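Long-range contacts in erythrocyte membrane protein 1 (Plasmodium falciparum, PDB 2XU0), which probably binds host cell-surface receptors, the chain here being its N-terminal NTS-DBL1α domain, a Duffy-binding-like module implicated in rosetting: residues A[47-52]-A[257-262]; A[171-176]-A[190-195]; A[435-440]-A[450-455]. The protein carries 10 engineered substitutions. All blocks are in the same frame, centred on the assembly; numbering follows the deposited sequence. Where two conformers were deposited one is given.

The three contacts lie in different parts of the NTS-DBL1 module. Interaction 1 fastens the N-terminal segment to helix 249-268, and interaction 2, formed within the stretch of chain between its two segments, pairs helices 154-175 and 186-204; their centres are 22 Å apart. Helix 154-175 connects them, since its Leu158 also touches Asn260 of interaction 1. Interaction 3 belongs to the C-terminal subdomain, yet its nearest atoms come within about 5 Å of interaction 2, and helix 311-338 touches side chains of both. Interactions 1 and 3, 38 Å apart between centres, lie on opposite sides of the chain's centre. All three are remote from the magnesium and proline sites.

Interaction 1 of 3, residues A[47-52]-A[257-262]; sequences QLKGTL and WTINRE
Leu48, Lys49 and Gly50 of the N-terminal segment of PfEMP1, a segment linked to heparin-mediated rosette inhibition, lie as an irregular loop against Ile259 and Asn260 of helix 249-268, a helix of the Duffy-binding domain. The polar half of the contact is the Asn260 amide, which grips the loop backbone with both its ends. Its ND2 donates to Leu48 O at 3.0 Å, a nearly straight bond with an N-H...O angle of 170°. The acceptor lies in the amide plane, although ND2 itself is tilted from the plane of the Leu48 carbonyl. On the other branch, Gly50 N donates to Asn260 OD1 at 2.8 Å, in the plane of the side-chain carbonyl and on a lone pair. Asparagine suits this place because one short side chain offers a donor and an acceptor together, as a peptide group would. Gly50 suits its own, since a CB would crowd Asn260 OD1.

Ile259 supplies the apolar half and divides its two branches between neighbouring loop residues. CD1 comes to 3.9 Å from Leu48 CB, the two side chains crossing at about a right angle. CG2, anti to the backbone N, reaches back to Lys49 CA at 3.7 Å. Lys49 bends at chi2 (98°), which lays its CD 3.8 Å from Ile259 CG2, so the methylenes of an otherwise exposed lysine help cover the isoleucine.

Gln263 NE2 of the same helix bonds to Gly50 O. Asn260 ND2 has a second acceptor in its own helix, Trp256 O, which helps to fix the amide's rotation. One carbonyl oxygen and one N-H of the loop backbone are thus bonded by a single buried side chain rather than by a strand partner, a two-bond grip consistent with the irregular chain being held in place on the helix.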
# COMPACT_ATOMS: atom_id res chain seq x y z
N GLN A 47 31.86 7.18 -1.26
CA GLN A 47 31.80 7.72 -2.63
C GLN A 47 30.34 7.81 -3.13
O GLN A 47 30.06 8.53 -4.09
CB GLN A 47 32.63 6.86 -3.61
CG GLN A 47 34.10 7.26 -3.70
CD GLN A 47 34.91 6.64 -2.59
OE1 GLN A 47 35.03 7.20 -1.49
NE2 GLN A 47 35.47 5.48 -2.85
N LEU A 48 29.44 7.05 -2.48
CA LEU A 48 28.01 6.98 -2.79
C LEU A 48 27.21 7.76 -1.76
O LEU A 48 26.04 8.07 -1.99
CB LEU A 48 27.54 5.52 -2.82
CG LEU A 48 28.09 4.60 -3.92
CD1 LEU A 48 27.39 3.29 -3.89
CD2 LEU A 48 27.95 5.21 -5.31
N LYS A 49 27.85 8.09 -0.62
CA LYS A 49 27.24 8.86 0.45
C LYS A 49 26.98 10.28 -0.01
O LYS A 49 27.88 10.95 -0.53
CB LYS A 49 28.12 8.82 1.71
CG LYS A 49 27.48 9.47 2.94
CD LYS A 49 26.83 8.45 3.88
CE LYS A 49 26.46 9.06 5.21
NZ LYS A 49 25.39 10.08 5.09
N GLY A 50 25.74 10.71 0.13
CA GLY A 50 25.30 12.04 -0.26
C GLY A 50 25.36 13.04 0.87
O GLY A 50 24.85 12.77 1.97
N THR A 51 25.97 14.19 0.61
CA THR A 51 26.09 15.29 1.57
C THR A 51 25.54 16.57 0.95
O THR A 51 26.00 16.99 -0.12
CB THR A 51 27.49 15.32 2.25
OG1 THR A 51 27.43 16.09 3.44
CG2 THR A 51 28.61 15.82 1.34
N LEU A 52 24.47 17.11 1.56
CA LEU A 52 23.77 18.32 1.11
C LEU A 52 24.58 19.58 1.40
O LEU A 52 25.46 19.95 0.62
CB LEU A 52 22.37 18.40 1.76
CG LEU A 52 21.13 18.09 0.90
CD1 LEU A 52 20.58 19.33 0.23
CD2 LEU A 52 21.37 16.96 -0.10
N TRP A 257 20.98 3.39 -2.58
CA TRP A 257 19.76 3.46 -1.78
C TRP A 257 20.07 3.14 -0.32
O TRP A 257 19.75 3.93 0.57
CB TRP A 257 18.66 2.52 -2.32
CG TRP A 257 17.43 2.56 -1.44
CD1 TRP A 257 17.10 1.65 -0.47
CD2 TRP A 257 16.55 3.67 -1.27
NE1 TRP A 257 15.97 2.08 0.20
CE2 TRP A 257 15.65 3.35 -0.22
CE3 TRP A 257 16.41 4.92 -1.92
CZ2 TRP A 257 14.58 4.17 0.13
CZ3 TRP A 257 15.35 5.74 -1.57
CH2 TRP A 257 14.46 5.38 -0.54
N THR A 258 20.67 1.98 -0.10
CA THR A 258 21.05 1.50 1.22
C THR A 258 21.85 2.52 2.01
O THR A 258 21.58 2.71 3.19
CB THR A 258 21.76 0.16 1.08
OG1 THR A 258 20.85 -0.74 0.44
CG2 THR A 258 22.20 -0.42 2.42
N ILE A 259 22.80 3.20 1.33
CA ILE A 259 23.66 4.19 1.95
C ILE A 259 22.93 5.47 2.32
O ILE A 259 23.17 6.01 3.41
CB ILE A 259 24.95 4.41 1.09
CG1 ILE A 259 25.91 3.21 1.24
CG2 ILE A 259 25.67 5.72 1.47
CD1 ILE A 259 26.78 2.93 -0.04
N ASN A 260 22.01 5.93 1.47
CA ASN A 260 21.32 7.19 1.70
C ASN A 260 19.93 7.08 2.26
O ASN A 260 19.31 8.11 2.50
CB ASN A 260 21.32 8.02 0.42
CG ASN A 260 22.71 8.41 -0.02
OD1 ASN A 260 23.30 9.35 0.51
ND2 ASN A 260 23.30 7.64 -0.90
N ARG A 261 19.41 5.85 2.46
CA ARG A 261 18.02 5.65 2.92
C ARG A 261 17.65 6.38 4.20
O ARG A 261 16.52 6.82 4.33
CB ARG A 261 17.64 4.15 2.97
CG ARG A 261 18.34 3.36 4.08
CD ARG A 261 18.07 1.87 3.98
NE ARG A 261 16.70 1.51 4.33
CZ ARG A 261 16.27 1.22 5.55
NH1 ARG A 261 17.11 1.28 6.58
NH2 ARG A 261 15.02 0.87 5.75
N GLU A 262 18.61 6.52 5.13
CA GLU A 262 18.38 7.19 6.40
C GLU A 262 18.01 8.66 6.25
O GLU A 262 17.03 9.07 6.84
CB GLU A 262 19.59 7.00 7.32
CG GLU A 262 19.36 7.61 8.69
CD GLU A 262 20.58 7.58 9.58
OE1 GLU A 262 21.00 8.66 10.05
OE2 GLU A 262 21.11 6.47 9.82

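Interaction 2 of 3, residues A[171-176]-A[190-195]; sequences YIVNDH and TSLARS
Ile172 and Leu192 are the residues whose CA atoms lie nearest across the contact, 6.8 Å apart; the segments 171-175 and 190-195 run nearly antiparallel, their local axes at 152° and 10.0 Å apart at closest. Across this seam the Ile172 and Leu192 side chains lie alongside each other, pointing opposite ways. Leu192 CD2 packs 3.8 Å from Ile172 CB and touches its CG2 as well. The CG2 methyl, anti to the backbone N, also rests 3.8 Å from Ser191 CB. Branched and compact, isoleucine fills the space facing two successive residues, and Val173 adds a looser touch on Leu192 CD1.

Where helix 154-175 ends, His176 turns its ring toward the partner helix. Its CG is anti to the backbone N (chi1 -161°), and Ser191 OG meets the ring at its edge, in plane, 3.0 Å from His176 NE2. That hydrogen bond joins two buried polar groups, and serine, with a short side chain, puts a hydroxyl where the ring edge can reach it. Farther along, Ile172 CD1 lies 3.9 Å from Ser195 OG, whose polar partners are Glu168 and Arg134.

Around the pair, Phe105 meets the His176 ring and touches Ile172, Ile188 of helix 186-204 packs on both Val173 and His176, Arg134 of helix 133-136 adjoins Ile172, and Arg194 extends to helix 311-338 in a salt bridge with Glu317.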
# COMPACT_ATOMS: atom_id res chain seq x y z
N TYR A 171 2.36 15.61 1.00
CA TYR A 171 1.05 15.22 0.49
C TYR A 171 0.43 14.18 1.40
O TYR A 171 -0.72 14.35 1.80
CB TYR A 171 1.06 14.70 -0.99
CG TYR A 171 -0.28 14.06 -1.31
CD1 TYR A 171 -1.36 14.84 -1.70
CD2 TYR A 171 -0.52 12.72 -1.03
CE1 TYR A 171 -2.64 14.30 -1.84
CE2 TYR A 171 -1.80 12.17 -1.13
CZ TYR A 171 -2.85 12.96 -1.57
OH TYR A 171 -4.10 12.41 -1.70
N ILE A 172 1.17 13.06 1.70
CA ILE A 172 0.61 11.97 2.51
C ILE A 172 0.05 12.49 3.81
O ILE A 172 -1.09 12.19 4.15
CB ILE A 172 1.61 10.78 2.75
CG1 ILE A 172 2.07 10.06 1.44
CG2 ILE A 172 1.12 9.82 3.85
CD1 ILE A 172 1.04 9.36 0.67
N VAL A 173 0.88 13.23 4.55
CA VAL A 173 0.48 13.75 5.87
C VAL A 173 -0.74 14.65 5.76
O VAL A 173 -1.64 14.56 6.60
CB VAL A 173 1.66 14.47 6.57
CG1 VAL A 173 1.20 15.25 7.80
CG2 VAL A 173 2.76 13.48 6.93
N ASN A 174 -0.79 15.51 4.73
CA ASN A 174 -1.92 16.45 4.62
C ASN A 174 -3.22 15.96 4.01
O ASN A 174 -4.21 16.69 4.02
CB ASN A 174 -1.46 17.82 4.10
CG ASN A 174 -0.56 18.51 5.11
OD1 ASN A 174 -0.98 18.85 6.22
ND2 ASN A 174 0.73 18.61 4.78
N ASP A 175 -3.24 14.71 3.53
CA ASP A 175 -4.46 14.16 2.94
C ASP A 175 -4.83 12.81 3.51
O ASP A 175 -5.85 12.22 3.13
CB ASP A 175 -4.35 14.14 1.41
CG ASP A 175 -5.69 14.10 0.71
OD1 ASP A 175 -6.56 14.95 1.03
OD2 ASP A 175 -5.91 13.17 -0.10
N HIS A 176 -4.03 12.32 4.49
CA HIS A 176 -4.26 11.01 5.10
C HIS A 176 -5.60 10.92 5.81
O HIS A 176 -5.95 11.85 6.51
CB HIS A 176 -3.11 10.63 6.06
CG HIS A 176 -3.08 9.17 6.35
ND1 HIS A 176 -3.88 8.61 7.32
CD2 HIS A 176 -2.38 8.19 5.74
CE1 HIS A 176 -3.65 7.31 7.28
NE2 HIS A 176 -2.75 7.01 6.34
N THR A 190 2.71 4.45 8.57
CA THR A 190 2.55 3.25 7.70
C THR A 190 2.47 3.69 6.21
O THR A 190 3.17 3.13 5.37
CB THR A 190 1.31 2.41 8.13
OG1 THR A 190 1.58 1.85 9.41
CG2 THR A 190 1.00 1.26 7.16
N SER A 191 1.63 4.73 5.90
CA SER A 191 1.51 5.20 4.51
C SER A 191 2.80 5.80 4.01
O SER A 191 3.17 5.56 2.86
CB SER A 191 0.33 6.16 4.34
OG SER A 191 -0.86 5.44 4.59
N LEU A 192 3.53 6.53 4.90
CA LEU A 192 4.85 7.06 4.59
C LEU A 192 5.83 5.92 4.33
O LEU A 192 6.65 6.04 3.43
CB LEU A 192 5.38 7.93 5.74
CG LEU A 192 4.73 9.33 5.94
CD1 LEU A 192 5.41 10.07 7.11
CD2 LEU A 192 4.84 10.16 4.69
N ALA A 193 5.77 4.84 5.11
CA ALA A 193 6.68 3.68 4.90
C ALA A 193 6.40 3.04 3.52
O ALA A 193 7.32 2.61 2.82
CB ALA A 193 6.47 2.67 5.99
N ARG A 194 5.13 3.07 3.09
CA ARG A 194 4.75 2.53 1.78
C ARG A 194 5.29 3.35 0.64
O ARG A 194 5.74 2.78 -0.34
CB ARG A 194 3.24 2.36 1.68
CG ARG A 194 2.73 1.27 2.58
CD ARG A 194 1.25 1.25 2.44
NE ARG A 194 0.66 0.14 3.16
CZ ARG A 194 -0.48 0.22 3.81
NH1 ARG A 194 -1.15 1.37 3.85
NH2 ARG A 194 -0.97 -0.84 4.43
N SER A 195 5.28 4.71 0.78
CA SER A 195 5.83 5.61 -0.22
C SER A 195 7.34 5.54 -0.23
O SER A 195 7.95 5.57 -1.29
CB SER A 195 5.36 7.05 0.02
OG SER A 195 4.04 7.17 -0.49

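Interaction 3 of 3, residues A[435-440]-A[450-455]; sequences LLNNGK and NKIDFN
Ile452, the first residue of 450-455 to meet 435-440, does so mainly through its backbone, for its O lies 3.8 Å from Asn437 CG. A water stands 2.7 Å from Ile452 O and also within hydrogen-bonding distance of Asn437 O, near the end of helix 429-437. The isoleucine CB faces the helix while the end of the side chain turns off to touch Lys327 of helix 311-338; a bulky apolar group is in keeping with so buried a position.

Asp453 follows, its carboxylate turned nearly perpendicular (87°) to the Asn437 amide. Asn437 ND2 donates to Asp453 OD1 at 3.0 Å, approaching from above the carboxylate plane. From the opposite face the same oxygen accepts from Asn455 N, 3.1 Å away, and this closes an Asx turn. Aspartate is apt here: one carboxylate oxygen both folds its own chain and receives the helix side chain. The negative charge would be expected to strengthen both bonds. The arrangement belongs to the C-terminal subdomain of the Duffy-binding-like fold, where it ties the loop between helices 440-443 and 457-460 to the last turn of helix 429-437.

Phe454 gives its N to Asn437 OD1 at 2.9 Å, an almost straight bond (175°) lying in the amide plane and on a lone pair. Asn437 therefore spends its oxygen on a backbone N-H and its nitrogen on a carboxylate, a pairing that suits a carboxamide, with acceptor and donor side by side. The Phe454 ring is turned 26° from that amide, and its CD2 reaches Leu436 CB at 3.6 Å, obliquely. A large apolar ring suits this buried place, packed as it is on Leu433 and Phe461 too, while Leu436 also touches Phe316. Asn455 completes the turn through its backbone N.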
# COMPACT_ATOMS: atom_id res chain seq x y z
N LEU A 435 -2.66 -13.99 6.34
CA LEU A 435 -1.92 -12.78 6.76
C LEU A 435 -2.72 -11.52 6.37
O LEU A 435 -2.76 -10.56 7.15
CB LEU A 435 -0.53 -12.73 6.10
CG LEU A 435 0.44 -13.89 6.38
CD1 LEU A 435 1.84 -13.60 5.79
CD2 LEU A 435 0.49 -14.28 7.87
N LEU A 436 -3.37 -11.54 5.18
CA LEU A 436 -4.18 -10.42 4.72
C LEU A 436 -5.40 -10.26 5.62
O LEU A 436 -5.72 -9.13 5.99
CB LEU A 436 -4.57 -10.54 3.23
CG LEU A 436 -3.42 -10.59 2.21
CD1 LEU A 436 -3.97 -10.72 0.83
CD2 LEU A 436 -2.48 -9.36 2.33
N ASN A 437 -6.02 -11.37 6.02
CA ASN A 437 -7.14 -11.41 6.99
C ASN A 437 -6.75 -10.75 8.31
O ASN A 437 -7.58 -10.15 8.98
CB ASN A 437 -7.55 -12.88 7.32
CG ASN A 437 -8.25 -13.58 6.18
OD1 ASN A 437 -8.54 -12.96 5.14
ND2 ASN A 437 -8.49 -14.89 6.31
N ASN A 438 -5.47 -10.88 8.67
CA ASN A 438 -4.93 -10.41 9.94
C ASN A 438 -4.53 -8.96 9.98
O ASN A 438 -4.05 -8.53 11.01
CB ASN A 438 -3.73 -11.26 10.34
CG ASN A 438 -4.06 -12.67 10.68
OD1 ASN A 438 -5.15 -12.96 11.16
ND2 ASN A 438 -3.10 -13.56 10.47
N GLY A 439 -4.69 -8.24 8.87
CA GLY A 439 -4.29 -6.83 8.80
C GLY A 439 -5.03 -5.93 9.77
O GLY A 439 -6.12 -6.27 10.21
N LYS A 440 -4.45 -4.77 10.10
CA LYS A 440 -5.09 -3.81 11.02
C LYS A 440 -6.58 -3.56 10.66
O LYS A 440 -7.48 -3.80 11.49
CB LYS A 440 -4.29 -2.50 11.05
CG LYS A 440 -4.69 -1.53 12.16
CD LYS A 440 -4.01 -0.16 12.01
CE LYS A 440 -2.77 -0.04 12.85
NZ LYS A 440 -2.21 1.35 12.84
N ASN A 450 -19.94 -10.72 9.10
CA ASN A 450 -19.15 -9.83 8.24
C ASN A 450 -17.62 -9.85 8.48
O ASN A 450 -16.95 -8.83 8.30
CB ASN A 450 -19.72 -8.39 8.27
CG ASN A 450 -19.79 -7.75 9.63
OD1 ASN A 450 -20.87 -7.48 10.15
ND2 ASN A 450 -18.64 -7.45 10.23
N LYS A 451 -17.07 -11.02 8.87
CA LYS A 451 -15.64 -11.14 9.06
C LYS A 451 -14.95 -11.33 7.71
O LYS A 451 -15.42 -12.11 6.88
CB LYS A 451 -15.26 -12.24 10.09
CG LYS A 451 -15.65 -13.69 9.74
CD LYS A 451 -14.48 -14.52 9.16
CE LYS A 451 -13.73 -15.35 10.19
NZ LYS A 451 -12.79 -14.53 11.00
N ILE A 452 -13.86 -10.58 7.48
CA ILE A 452 -13.09 -10.66 6.25
C ILE A 452 -12.33 -11.98 6.22
O ILE A 452 -11.64 -12.30 7.19
CB ILE A 452 -12.13 -9.45 6.13
CG1 ILE A 452 -12.89 -8.08 6.06
CG2 ILE A 452 -11.14 -9.64 4.98
CD1 ILE A 452 -13.73 -7.76 4.76
N ASP A 453 -12.49 -12.75 5.12
CA ASP A 453 -11.79 -14.02 4.91
C ASP A 453 -11.53 -14.17 3.44
O ASP A 453 -12.43 -14.58 2.67
CB ASP A 453 -12.54 -15.23 5.51
CG ASP A 453 -11.78 -16.56 5.46
OD1 ASP A 453 -10.63 -16.58 4.98
OD2 ASP A 453 -12.32 -17.57 5.93
N PHE A 454 -10.30 -13.83 3.03
CA PHE A 454 -9.83 -13.89 1.65
C PHE A 454 -9.79 -15.32 1.11
O PHE A 454 -9.78 -15.50 -0.12
CB PHE A 454 -8.53 -13.11 1.45
CG PHE A 454 -8.73 -11.61 1.63
CD1 PHE A 454 -9.52 -10.88 0.74
CD2 PHE A 454 -8.15 -10.95 2.71
CE1 PHE A 454 -9.70 -9.49 0.92
CE2 PHE A 454 -8.36 -9.58 2.90
CZ PHE A 454 -9.13 -8.86 2.00
N ASN A 455 -9.79 -16.33 2.02
CA ASN A 455 -9.86 -17.75 1.66
C ASN A 455 -11.32 -18.17 1.37
O ASN A 455 -11.54 -19.29 0.95
CB ASN A 455 -9.23 -18.63 2.75
CG ASN A 455 -7.74 -18.53 2.84
OD1 ASN A 455 -7.16 -18.31 3.91
ND2 ASN A 455 -7.09 -18.62 1.71
O HOH W 1 -10.26 -11.07 9.18